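Local coordinates for protein beta-Lactamase/D-Alanine Carboxypeptidase (Pseudomonas syringae pv. tomato, PDB 5EVI) that probably hydrolyses beta-lactam antibiotics to substituted beta-amino acids, as a member of the class C family of beta-lactamases, at residues 94-99 against 163-168; 214-219 against 320-325; 264-269 against 299-304. All blocks are in the same frame, centred on the assembly; numbering follows the deposited sequence. Where two conformers were deposited one is given.

Contact 1 of 3, residues 94-99 against 163-168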
ATOM      1  N   ASP D  94      14.060 -13.656  14.377  1.00 35.99           N
ATOM      2  CA  ASP D  94      15.077 -13.580  15.437  1.00 37.16           C
ATOM      3  C   ASP D  94      16.495 -13.247  14.966  1.00 37.61           C
ATOM      4  O   ASP D  94      17.299 -12.746  15.754  1.00 39.68           O
ATOM      5  CB  ASP D  94      15.073 -14.847  16.317  1.00 37.37           C
ATOM      6  CG  ASP D  94      15.492 -16.114  15.574  1.00 37.57           C
ATOM      7  OD1 ASP D  94      16.449 -16.087  14.775  1.00 36.90           O
ATOM      8  OD2 ASP D  94      14.859 -17.165  15.825  1.00 39.72           O
ATOM      9  N   THR D  95      16.803 -13.518  13.696  1.00 37.31           N
ATOM     10  CA  THR D  95      18.064 -13.074  13.079  1.00 37.53           C
ATOM     11  C   THR D  95      18.234 -11.545  13.059  1.00 38.54           C
ATOM     12  O   THR D  95      19.369 -11.056  13.041  1.00 35.87           O
ATOM     13  CB  THR D  95      18.206 -13.597  11.628  1.00 37.41           C
ATOM     14  OG1 THR D  95      17.983 -15.008  11.604  1.00 36.12           O
ATOM     15  CG2 THR D  95      19.596 -13.290  11.040  1.00 37.36           C
ATOM     16  N   TYR D  96      17.119 -10.807  13.029  1.00 39.97           N
ATOM     17  CA  TYR D  96      17.143  -9.336  13.013  1.00 41.87           C
ATOM     18  C   TYR D  96      16.411  -8.647  14.168  1.00 44.23           C
ATOM     19  O   TYR D  96      16.512  -7.426  14.293  1.00 44.31           O
ATOM     20  CB  TYR D  96      16.569  -8.818  11.693  1.00 40.92           C
ATOM     21  CG  TYR D  96      17.072  -9.563  10.497  1.00 40.54           C
ATOM     22  CD1 TYR D  96      18.330  -9.294   9.965  1.00 39.67           C
ATOM     23  CD2 TYR D  96      16.298 -10.557   9.906  1.00 40.52           C
ATOM     24  CE1 TYR D  96      18.798  -9.993   8.865  1.00 40.11           C
ATOM     25  CE2 TYR D  96      16.756 -11.258   8.808  1.00 41.02           C
ATOM     26  CZ  TYR D  96      18.004 -10.973   8.294  1.00 40.29           C
ATOM     27  OH  TYR D  96      18.448 -11.669   7.209  1.00 41.98           O
HETATM   28  N   MSE D  97      15.659  -9.401  14.974  1.00 47.69           N
HETATM   29  CA  MSE D  97      14.996  -8.869  16.165  1.00 50.36           C
HETATM   30  C   MSE D  97      15.546  -9.667  17.311  1.00 52.70           C
HETATM   31  O   MSE D  97      15.063 -10.771  17.579  1.00 53.37           O
HETATM   32  CB  MSE D  97      13.465  -9.003  16.115  1.00 50.56           C
HETATM   33  CG  MSE D  97      12.773  -7.780  15.525  1.00 52.13           C
HETATM   34 SE   MSE D  97      13.046  -6.145  16.604  1.00 52.97          SE
HETATM   35  CE  MSE D  97      11.990  -6.662  18.181  1.00 54.07           C
ATOM     36  N   PRO D  98      16.593  -9.145  17.980  1.00 55.23           N
ATOM     37  CA  PRO D  98      17.083  -9.806  19.192  1.00 56.55           C
ATOM     38  C   PRO D  98      16.034  -9.961  20.310  1.00 58.95           C
ATOM     39  O   PRO D  98      15.995 -11.025  20.934  1.00 59.92           O
ATOM     40  CB  PRO D  98      18.261  -8.925  19.636  1.00 56.29           C
ATOM     41  CG  PRO D  98      18.694  -8.213  18.405  1.00 55.75           C
ATOM     42  CD  PRO D  98      17.461  -8.023  17.576  1.00 55.28           C
ATOM     43  N   PRO D  99      15.167  -8.943  20.541  1.00 60.69           N
ATOM     44  CA  PRO D  99      14.104  -9.134  21.552  1.00 62.68           C
ATOM     45  C   PRO D  99      13.114 -10.303  21.319  1.00 65.27           C
ATOM     46  O   PRO D  99      12.389 -10.671  22.249  1.00 65.49           O
ATOM     47  CB  PRO D  99      13.358  -7.790  21.538  1.00 61.96           C
ATOM     48  CG  PRO D  99      14.351  -6.806  21.035  1.00 61.35           C
ATOM     49  CD  PRO D  99      15.185  -7.553  20.038  1.00 61.17           C
ATOM     50  N   GLY D 163       8.466  -3.208   8.940  1.00 41.66           N
ATOM     51  CA  GLY D 163       9.055  -1.865   8.981  1.00 42.89           C
ATOM     52  C   GLY D 163      10.047  -1.653  10.120  1.00 44.74           C
ATOM     53  O   GLY D 163      11.069  -0.981   9.940  1.00 44.89           O
ATOM     54  N   VAL D 164       9.748  -2.236  11.284  1.00 46.07           N
ATOM     55  CA  VAL D 164      10.632  -2.170  12.461  1.00 48.25           C
ATOM     56  C   VAL D 164      11.936  -2.942  12.208  1.00 49.15           C
ATOM     57  O   VAL D 164      13.014  -2.457  12.563  1.00 48.62           O
ATOM     58  CB  VAL D 164       9.919  -2.675  13.749  1.00 48.89           C
ATOM     59  CG1 VAL D 164      10.886  -2.789  14.926  1.00 49.33           C
ATOM     60  CG2 VAL D 164       8.767  -1.748  14.118  1.00 49.19           C
ATOM     61  N   ILE D 165      11.833  -4.126  11.600  1.00 50.40           N
ATOM     62  CA  ILE D 165      13.010  -4.917  11.185  1.00 51.77           C
ATOM     63  C   ILE D 165      13.844  -4.197  10.109  1.00 51.51           C
ATOM     64  O   ILE D 165      15.073  -4.198  10.185  1.00 51.44           O
ATOM     65  CB  ILE D 165      12.608  -6.345  10.707  1.00 53.04           C
ATOM     66  CG1 ILE D 165      12.143  -7.183  11.902  1.00 53.19           C
ATOM     67  CG2 ILE D 165      13.771  -7.061  10.012  1.00 53.98           C
ATOM     68  CD1 ILE D 165      11.516  -8.518  11.545  1.00 53.28           C
ATOM     69  N   ALA D 166      13.182  -3.590   9.121  1.00 51.55           N
ATOM     70  CA  ALA D 166      13.874  -2.904   8.013  1.00 51.88           C
ATOM     71  C   ALA D 166      14.633  -1.643   8.452  1.00 52.68           C
ATOM     72  O   ALA D 166      15.746  -1.393   7.985  1.00 52.45           O
ATOM     73  CB  ALA D 166      12.891  -2.563   6.902  1.00 51.10           C
ATOM     74  N   ALA D 167      14.025  -0.854   9.337  1.00 53.28           N
ATOM     75  CA  ALA D 167      14.656   0.354   9.883  1.00 54.25           C
ATOM     76  C   ALA D 167      15.798   0.019  10.848  1.00 54.77           C
ATOM     77  O   ALA D 167      16.836   0.677  10.835  1.00 54.28           O
ATOM     78  CB  ALA D 167      13.620   1.223  10.579  1.00 54.22           C
ATOM     79  N   ARG D 168      15.597  -1.004  11.677  1.00 56.49           N
ATOM     80  CA  ARG D 168      16.631  -1.487  12.604  1.00 58.58           C
ATOM     81  C   ARG D 168      17.876  -2.051  11.895  1.00 58.68           C
ATOM     82  O   ARG D 168      18.987  -1.934  12.423  1.00 58.77           O
ATOM     83  CB  ARG D 168      16.034  -2.515  13.574  1.00 59.35           C
ATOM     84  CG  ARG D 168      16.952  -2.927  14.713  1.00 60.91           C
ATOM     85  CD  ARG D 168      16.152  -3.481  15.880  1.00 61.58           C
ATOM     86  NE  ARG D 168      17.006  -4.000  16.949  1.00 62.84           N
ATOM     87  CZ  ARG D 168      16.584  -4.354  18.167  1.00 64.09           C
ATOM     88  NH1 ARG D 168      15.299  -4.251  18.513  1.00 65.06           N
ATOM     89  NH2 ARG D 168      17.458  -4.818  19.058  1.00 64.66           N
TER
HETATM   90  O   HOH W   1      16.920  -5.527  12.043  1.00 24.07           O
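The side chain of Arg-168 leaves its helix with CG anti to the backbone N (chi1 -171°) and runs extended as far as NE, which carries its flat guanidinium out to the two prolines of the facing loop. Pro-98 and Pro-99 meet it tip to tip. The CD of Pro-98 lies over one face of the guanidinium, displaced toward the rim and 3.5 Å from NH2 of Arg-168. CD of Pro-99 approaches obliquely, 3.6 Å from NH1 of the same arginine. Met-97, a selenomethionine, lies across the arginine at roughly a right angle. Its chain, bent at both chi2 and chi3, turns SE to within 3.5 Å of Arg-168 NH1, and on this side the guanidinium meets carbon and selenium of the loop. Residues 163-168 belong to helix 156-169 in the helical part of the beta-lactamase fold. This helix also packs Ala-166 against helix 70-83, while the loop 94-99 lies along another of its sides. There Ile-165 splits its two branches between neighbouring loop residues: CG1 meets CG of Met-97 at 3.7 Å, and CG2, anti to the backbone N, touches CB of Tyr-96 at the same 3.7 Å separation. The tyrosine crosses the isoleucine at about a right angle, and its ring then heads away from the helix, with OH bonded to the carbonyl of Ser-88. A single water bridges the two backbones, donating to O of Tyr-96 (3.0 Å) and to O of Ile-165 (2.9 Å); the latter carbonyl also accepts from the hydroxyl of Ser-169.

Contact 2 of 3, residues 214-219 against 320-325; sequences VRVNPG and GSTNGF. With EDO (1,2-ethanediol), chain Q.
Three bonds grip NH2 of Arg-215: one to the carbonyl of Tyr-203, a weak one to that of Ala-204, and one to O2 of an ethanediol, 2.8 Å from NH2. The same O2 also takes a bond from NH1 of Arg-215, so the two nitrogens hold one oxygen in a fork at the guanidinium edge. The grip is to be read with caution, since the side chain is poorly ordered and the diol probably came from the crystallisation liquor. Residues 214-219 probably belong to the omega loop of class C beta-lactamases, and 320-325 span the end of strand 315-321, which appears to carry a KTG-type motif, and the turn that leads to strand 326-332. The turn is closed by Thr-322 N bonding to Phe-325 O at 3.1 Å, with a weak bond from Phe-325 N to Thr-322 OG1. Glu-65 ties the two segments together, one carboxylate oxygen on OG1 of Thr-322 and the other on N of Val-216. Direct packing belongs to the valines. Val-214 spreads its methyls over the adjacent residues Asn-323 and Gly-324: CG1 lies 3.7 Å from CA of Gly-324, while CG2, anti to its backbone N, comes within 3.2 Å of ND2 in one of the two conformers of Asn-323. Val-216 and Thr-322 cross at about a right angle, and their methyl contact is tight, with Val-216 CG1 only 3.4 Å from Thr-322 CG2.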
ATOM      1  N   VAL D 214     -12.534  14.347   9.872  1.00 47.42           N
ATOM      2  CA  VAL D 214     -11.671  13.469  10.664  1.00 50.13           C
ATOM      3  C   VAL D 214     -10.322  13.207   9.979  1.00 53.33           C
ATOM      4  O   VAL D 214     -10.241  13.134   8.750  1.00 53.17           O
ATOM      5  CB  VAL D 214     -12.369  12.115  10.952  1.00 50.09           C
ATOM      6  CG1 VAL D 214     -12.498  11.270   9.682  1.00 49.64           C
ATOM      7  CG2 VAL D 214     -11.646  11.342  12.049  1.00 50.08           C
ATOM      8  N   ARG D 215      -9.281  13.064  10.795  1.00 56.81           N
ATOM      9  CA  ARG D 215      -7.969  12.596  10.349  1.00 59.81           C
ATOM     10  C   ARG D 215      -7.487  11.514  11.312  1.00 59.89           C
ATOM     11  O   ARG D 215      -7.954  11.442  12.450  1.00 59.95           O
ATOM     12  CB  ARG D 215      -6.968  13.751  10.303  1.00 61.57           C
ATOM     13  CG  ARG D 215      -7.238  14.774   9.209  1.00 62.84           C
ATOM     14  CD  ARG D 215      -6.099  15.775   9.118  1.00 63.24           C
ATOM     15  NE  ARG D 215      -6.271  16.733   8.023  1.00 71.20           N
ATOM     16  CZ  ARG D 215      -6.913  17.903   8.097  1.00 80.56           C
ATOM     17  NH1 ARG D 215      -7.488  18.322   9.226  1.00 84.21           N
ATOM     18  NH2 ARG D 215      -6.986  18.676   7.018  1.00 83.41           N
ATOM     19  N   VAL D 216      -6.555  10.682  10.847  1.00 61.00           N
ATOM     20  CA  VAL D 216      -6.075   9.527  11.625  1.00 62.23           C
ATOM     21  C   VAL D 216      -5.476   9.920  12.972  1.00 62.13           C
ATOM     22  O   VAL D 216      -4.873  10.987  13.107  1.00 62.41           O
ATOM     23  CB  VAL D 216      -5.034   8.655  10.863  1.00 62.51           C
ATOM     24  CG1 VAL D 216      -5.705   7.887   9.735  1.00 62.18           C
ATOM     25  CG2 VAL D 216      -3.841   9.469  10.355  1.00 62.00           C
ATOM     26  N   ASN D 217      -5.667   9.050  13.960  1.00 62.33           N
ATOM     27  CA  ASN D 217      -5.043   9.205  15.272  1.00 62.22           C
ATOM     28  C   ASN D 217      -3.664   8.554  15.271  1.00 60.82           C
ATOM     29  O   ASN D 217      -3.376   7.713  14.411  1.00 59.88           O
ATOM     30  CB  ASN D 217      -5.909   8.570  16.365  1.00 62.45           C
ATOM     31  CG  ASN D 217      -7.159   9.375  16.660  1.00 62.81           C
ATOM     32  OD1 ASN D 217      -7.095  10.586  16.867  1.00 62.84           O
ATOM     33  ND2 ASN D 217      -8.304   8.701  16.694  1.00 63.03           N
ATOM     34  N   PRO D 218      -2.805   8.933  16.239  1.00 60.04           N
ATOM     35  CA  PRO D 218      -1.554   8.189  16.403  1.00 57.89           C
ATOM     36  C   PRO D 218      -1.823   6.790  16.957  1.00 54.16           C
ATOM     37  O   PRO D 218      -2.928   6.501  17.419  1.00 54.02           O
ATOM     38  CB  PRO D 218      -0.760   9.042  17.402  1.00 59.20           C
ATOM     39  CG  PRO D 218      -1.797   9.779  18.176  1.00 59.98           C
ATOM     40  CD  PRO D 218      -2.914  10.043  17.208  1.00 60.29           C
ATOM     41  N   GLY D 219      -0.822   5.929  16.898  1.00 50.88           N
ATOM     42  CA  GLY D 219      -0.983   4.566  17.377  1.00 47.52           C
ATOM     43  C   GLY D 219       0.290   3.775  17.238  1.00 44.69           C
ATOM     44  O   GLY D 219       1.249   4.229  16.613  1.00 43.61           O
ATOM     45  N   GLY D 320      -6.324   1.168   0.034  1.00 19.52           N
ATOM     46  CA  GLY D 320      -5.984   1.744   1.329  1.00 20.14           C
ATOM     47  C   GLY D 320      -7.073   2.657   1.868  1.00 21.04           C
ATOM     48  O   GLY D 320      -7.562   3.543   1.151  1.00 21.79           O
ATOM     49  N   SER D 321      -7.440   2.448   3.126  1.00 21.64           N
ATOM     50  CA  SER D 321      -8.462   3.228   3.799  1.00 22.37           C
ATOM     51  C   SER D 321      -8.016   3.744   5.174  1.00 22.88           C
ATOM     52  O   SER D 321      -7.189   3.141   5.853  1.00 22.17           O
ATOM     53  CB  SER D 321      -9.723   2.379   3.986  1.00 22.94           C
ATOM     54  OG  SER D 321     -10.247   1.991   2.736  1.00 22.92           O
ATOM     55  N   THR D 322      -8.559   4.895   5.547  1.00 23.33           N
ATOM     56  CA  THR D 322      -8.567   5.359   6.925  1.00 23.52           C
ATOM     57  C   THR D 322     -10.046   5.648   7.255  1.00 23.50           C
ATOM     58  O   THR D 322     -10.949   5.263   6.481  1.00 23.74           O
ATOM     59  CB  THR D 322      -7.633   6.582   7.137  1.00 24.16           C
ATOM     60  OG1 THR D 322      -8.037   7.676   6.302  1.00 24.77           O
ATOM     61  CG2 THR D 322      -6.173   6.227   6.827  1.00 24.55           C
ATOM     62  N   ASN D 323     -10.272   6.286   8.405  0.82 23.38           N
ATOM     63  CA  ASN D 323     -11.606   6.743   8.809  0.82 23.22           C
ATOM     64  C   ASN D 323     -12.211   7.790   7.866  0.82 22.42           C
ATOM     65  O   ASN D 323     -13.419   7.790   7.645  0.82 21.17           O
ATOM     66  CB  ASN D 323     -11.680   7.207  10.294  0.82 23.96           C
ATOM     67  CG  ASN D 323     -10.397   7.873  10.829  0.82 24.43           C
ATOM     68  OD1 ASN D 323      -9.359   7.941  10.170  0.82 24.88           O
ATOM     69  ND2 ASN D 323     -10.470   8.334  12.070  0.82 25.07           N
ATOM     70  N   GLY D 324     -11.359   8.639   7.300  1.00 21.48           N
ATOM     71  CA  GLY D 324     -11.781   9.743   6.438  1.00 21.45           C
ATOM     72  C   GLY D 324     -11.499   9.587   4.958  1.00 21.15           C
ATOM     73  O   GLY D 324     -12.156  10.255   4.162  1.00 20.88           O
ATOM     74  N   PHE D 325     -10.572   8.687   4.592  1.00 20.04           N
ATOM     75  CA  PHE D 325     -10.017   8.622   3.243  1.00 19.99           C
ATOM     76  C   PHE D 325     -10.142   7.229   2.649  1.00 19.58           C
ATOM     77  O   PHE D 325     -10.263   6.237   3.376  1.00 19.83           O
ATOM     78  CB  PHE D 325      -8.540   8.994   3.244  1.00 19.82           C
ATOM     79  CG  PHE D 325      -8.257  10.417   3.646  1.00 19.57           C
ATOM     80  CD1 PHE D 325      -7.947  11.372   2.680  1.00 19.39           C
ATOM     81  CD2 PHE D 325      -8.264  10.799   4.982  1.00 19.51           C
ATOM     82  CE1 PHE D 325      -7.683  12.683   3.049  1.00 19.22           C
ATOM     83  CE2 PHE D 325      -7.976  12.106   5.350  1.00 19.10           C
ATOM     84  CZ  PHE D 325      -7.691  13.041   4.386  1.00 18.95           C
TER
HETATM   85  C1  EDO Q 403      -8.986  22.925   7.461  1.00 35.68           C
HETATM   86  O1  EDO Q 403      -8.784  22.274   6.205  1.00 34.26           O
HETATM   87  C2  EDO Q 403      -8.954  21.885   8.575  1.00 36.44           C
HETATM   88  O2  EDO Q 403      -7.891  20.957   8.337  1.00 36.85           O

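Contact 3 of 3, residues 264-269 against 299-304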
ATOM      1  N   PHE D 264       2.334 -16.355  -2.583  1.00 21.44           N
ATOM      2  CA  PHE D 264       1.197 -17.270  -2.350  1.00 22.31           C
ATOM      3  C   PHE D 264       0.034 -17.064  -3.332  1.00 22.81           C
ATOM      4  O   PHE D 264      -0.202 -15.950  -3.809  1.00 21.23           O
ATOM      5  CB  PHE D 264       0.691 -17.093  -0.912  1.00 22.55           C
ATOM      6  CG  PHE D 264       1.742 -17.320   0.129  1.00 22.57           C
ATOM      7  CD1 PHE D 264       2.002 -18.610   0.601  1.00 22.79           C
ATOM      8  CD2 PHE D 264       2.466 -16.266   0.649  1.00 23.07           C
ATOM      9  CE1 PHE D 264       2.978 -18.834   1.554  1.00 22.26           C
ATOM     10  CE2 PHE D 264       3.445 -16.479   1.608  1.00 22.46           C
ATOM     11  CZ  PHE D 264       3.699 -17.766   2.067  1.00 22.99           C
ATOM     12  N   LYS D 265      -0.676 -18.151  -3.640  1.00 23.73           N
ATOM     13  CA  LYS D 265      -1.988 -18.077  -4.289  1.00 24.34           C
ATOM     14  C   LYS D 265      -3.031 -18.085  -3.172  1.00 24.49           C
ATOM     15  O   LYS D 265      -2.984 -18.970  -2.304  1.00 23.51           O
ATOM     16  CB  LYS D 265      -2.217 -19.266  -5.238  1.00 25.43           C
ATOM     17  CG  LYS D 265      -1.572 -19.124  -6.618  1.00 25.92           C
ATOM     18  CD  LYS D 265      -2.582 -18.729  -7.695  1.00 26.41           C
ATOM     19  CE  LYS D 265      -1.978 -17.876  -8.794  1.00 26.42           C
ATOM     20  NZ  LYS D 265      -0.696 -18.348  -9.375  1.00 26.25           N
ATOM     21  N   VAL D 266      -3.940 -17.104  -3.188  1.00 24.50           N
ATOM     22  CA  VAL D 266      -4.991 -16.940  -2.145  1.00 25.61           C
ATOM     23  C   VAL D 266      -6.309 -16.704  -2.870  1.00 25.88           C
ATOM     24  O   VAL D 266      -6.629 -15.573  -3.226  1.00 27.21           O
ATOM     25  CB  VAL D 266      -4.686 -15.763  -1.179  1.00 25.45           C
ATOM     26  CG1 VAL D 266      -5.693 -15.722  -0.030  1.00 25.67           C
ATOM     27  CG2 VAL D 266      -3.277 -15.877  -0.611  1.00 26.00           C
ATOM     28  N   GLY D 267      -7.063 -17.776  -3.112  1.00 26.49           N
ATOM     29  CA  GLY D 267      -8.166 -17.734  -4.074  1.00 26.51           C
ATOM     30  C   GLY D 267      -7.624 -17.341  -5.444  1.00 26.71           C
ATOM     31  O   GLY D 267      -6.614 -17.901  -5.910  1.00 25.91           O
ATOM     32  N   GLY D 268      -8.251 -16.339  -6.061  1.00 26.57           N
ATOM     33  CA  GLY D 268      -7.830 -15.837  -7.373  1.00 26.52           C
ATOM     34  C   GLY D 268      -6.707 -14.788  -7.358  1.00 26.32           C
ATOM     35  O   GLY D 268      -6.278 -14.331  -8.419  1.00 27.21           O
HETATM   36  N   MSE D 269      -6.249 -14.403  -6.168  1.00 25.09           N
HETATM   37  CA  MSE D 269      -5.246 -13.352  -5.981  1.00 25.15           C
HETATM   38  C   MSE D 269      -3.905 -13.972  -5.703  1.00 24.03           C
HETATM   39  O   MSE D 269      -3.815 -14.963  -4.988  1.00 24.38           O
HETATM   40  CB  MSE D 269      -5.740 -12.502  -4.804  1.00 26.49           C
HETATM   41  CG  MSE D 269      -4.684 -11.645  -4.132  1.00 28.21           C
HETATM   42 SE   MSE D 269      -5.723 -10.719  -2.759  0.46 31.26          SE
HETATM   43  CE  MSE D 269      -5.148 -11.893  -1.295  1.00 31.01           C
ATOM     44  N   GLN D 299      -7.998 -16.858   5.120  1.00 31.79           N
ATOM     45  CA  GLN D 299      -8.220 -17.701   3.938  1.00 32.83           C
ATOM     46  C   GLN D 299      -7.135 -18.752   3.887  1.00 33.03           C
ATOM     47  O   GLN D 299      -6.060 -18.550   4.442  1.00 31.92           O
ATOM     48  CB  GLN D 299      -8.113 -16.890   2.638  1.00 33.51           C
ATOM     49  CG  GLN D 299      -9.391 -16.210   2.174  1.00 34.83           C
ATOM     50  CD  GLN D 299      -9.670 -14.928   2.912  1.00 35.44           C
ATOM     51  OE1 GLN D 299     -10.781 -14.710   3.405  1.00 34.67           O
ATOM     52  NE2 GLN D 299      -8.658 -14.065   3.003  1.00 36.47           N
ATOM     53  N   LYS D 300      -7.417 -19.854   3.195  1.00 33.76           N
ATOM     54  CA  LYS D 300      -6.391 -20.823   2.837  1.00 34.60           C
ATOM     55  C   LYS D 300      -5.459 -20.208   1.786  1.00 33.82           C
ATOM     56  O   LYS D 300      -5.899 -19.451   0.918  1.00 32.50           O
ATOM     57  CB  LYS D 300      -7.021 -22.100   2.282  1.00 35.71           C
ATOM     58  CG  LYS D 300      -5.999 -23.144   1.862  1.00 37.32           C
ATOM     59  CD  LYS D 300      -6.535 -24.569   1.986  1.00 38.39           C
ATOM     60  CE  LYS D 300      -5.413 -25.589   1.891  1.00 39.28           C
ATOM     61  NZ  LYS D 300      -4.518 -25.359   0.717  1.00 39.55           N
ATOM     62  N   ALA D 301      -4.176 -20.539   1.885  1.00 34.60           N
ATOM     63  CA  ALA D 301      -3.175 -20.098   0.920  1.00 35.65           C
ATOM     64  C   ALA D 301      -2.299 -21.276   0.511  1.00 36.60           C
ATOM     65  O   ALA D 301      -2.188 -22.259   1.243  1.00 35.88           O
ATOM     66  CB  ALA D 301      -2.316 -18.987   1.508  1.00 35.95           C
ATOM     67  N   ASP D 302      -1.685 -21.152  -0.665  1.00 38.25           N
ATOM     68  CA  ASP D 302      -0.799 -22.176  -1.227  1.00 39.22           C
ATOM     69  C   ASP D 302       0.522 -21.531  -1.637  1.00 40.67           C
ATOM     70  O   ASP D 302       0.532 -20.594  -2.436  1.00 40.48           O
ATOM     71  CB  ASP D 302      -1.452 -22.824  -2.444  1.00 39.72           C
ATOM     72  CG  ASP D 302      -2.798 -23.449  -2.126  1.00 40.16           C
ATOM     73  OD1 ASP D 302      -2.946 -24.056  -1.045  1.00 40.27           O
ATOM     74  OD2 ASP D 302      -3.710 -23.341  -2.965  1.00 40.75           O
ATOM     75  N   ALA D 303       1.629 -22.035  -1.101  1.00 42.16           N
ATOM     76  CA  ALA D 303       2.953 -21.476  -1.392  1.00 44.68           C
ATOM     77  C   ALA D 303       3.356 -21.684  -2.852  1.00 46.90           C
ATOM     78  O   ALA D 303       3.246 -22.787  -3.378  1.00 46.49           O
ATOM     79  CB  ALA D 303       4.002 -22.080  -0.469  1.00 44.64           C
ATOM     80  N   ILE D 304       3.809 -20.609  -3.495  1.00 49.54           N
ATOM     81  CA  ILE D 304       4.388 -20.685  -4.829  1.00 52.31           C
ATOM     82  C   ILE D 304       5.892 -20.870  -4.613  1.00 53.22           C
ATOM     83  O   ILE D 304       6.569 -19.954  -4.136  1.00 52.45           O
ATOM     84  CB  ILE D 304       4.100 -19.416  -5.663  1.00 54.59           C
ATOM     85  CG1 ILE D 304       2.597 -19.085  -5.669  1.00 58.76           C
ATOM     86  CG2 ILE D 304       4.600 -19.600  -7.095  1.00 54.61           C
ATOM     87  CD1 ILE D 304       2.270 -17.686  -6.153  1.00 69.61           C
TER
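Two main-chain bonds fix the register of strands 264-266 and 302-304, which run antiparallel: Lys-265 N to Asp-302 O and Asp-302 N to Lys-265 O, both 3.0 Å long and lying in the carbonyl planes. Next along, Phe-264 and Ala-303 make a non-hydrogen-bonded pair with their side chains on one face of the large antiparallel sheet characteristic of serine beta-lactamases. Phe-264 has CG anti to its carbonyl carbon (chi1 -57°), a torsion that sends the ring out across the partner strand at Ala-303, CD1 of Phe-264 3.6 Å from CA of Ala-303. Phe-111 and Thr-117 add to its surroundings. Ile-304 uses the same first torsion to send its tip back over the neighbouring backbone, Ile-304 CD1 lying 3.7 Å from Phe-264 C.

Lys-265 too has CG anti to its carbonyl carbon, then bends at chi2, chi3 and chi4; its CG is 4.1 Å from Ile-304 CD1. Val-266 divides its methyls. With CG1 anti to the backbone N (chi1 -173°), that branch rests on CB of Gln-299 at 3.8 Å, whereas CG2 faces CB of Ala-301 at 3.9 Å. Gln-299 crosses the valine at about a right angle and bends at chi2, and its NE2 is bonded to the carbonyl of Met-295. Beyond Val-266 the chain reverses in a type II' turn ending at Met-269, with Gly-267 supplying the positive phi (59°).

Lys-265 and Asp-302 point to the other face of the sheet. Asp-302 OD1 lies 2.7 Å from Lys-300 NZ in a salt bridge, whose positive charge probably eases repulsion between OD1 and the nearby carbonyl oxygen of Ala-301. Because that bridge lies within 299-304, backbone bonds and carbon contacts carry the strand pairing.

The three contacts lie in different parts of one beta-lactamase fold, with centres 26 to 29 Å apart, and none touches another. Contact 1 is closed before the others open in the chain and packs a loop on the helical part; its nearest atoms are about 10 Å from contact 2 and about 15 Å from contact 3. Contact 3 is nested inside the long loop closed by contact 2, and strands 299-308 and 315-321, consecutive in the chain, reach the same sheet. Their nearest atoms, those of contacts 2 and 3, are about 12 Å apart. Thr-322 of contact 2 and Gln-299 of contact 3 each lie near, without touching, the probable SxxK active-site group that includes Ser-68 and Lys-71.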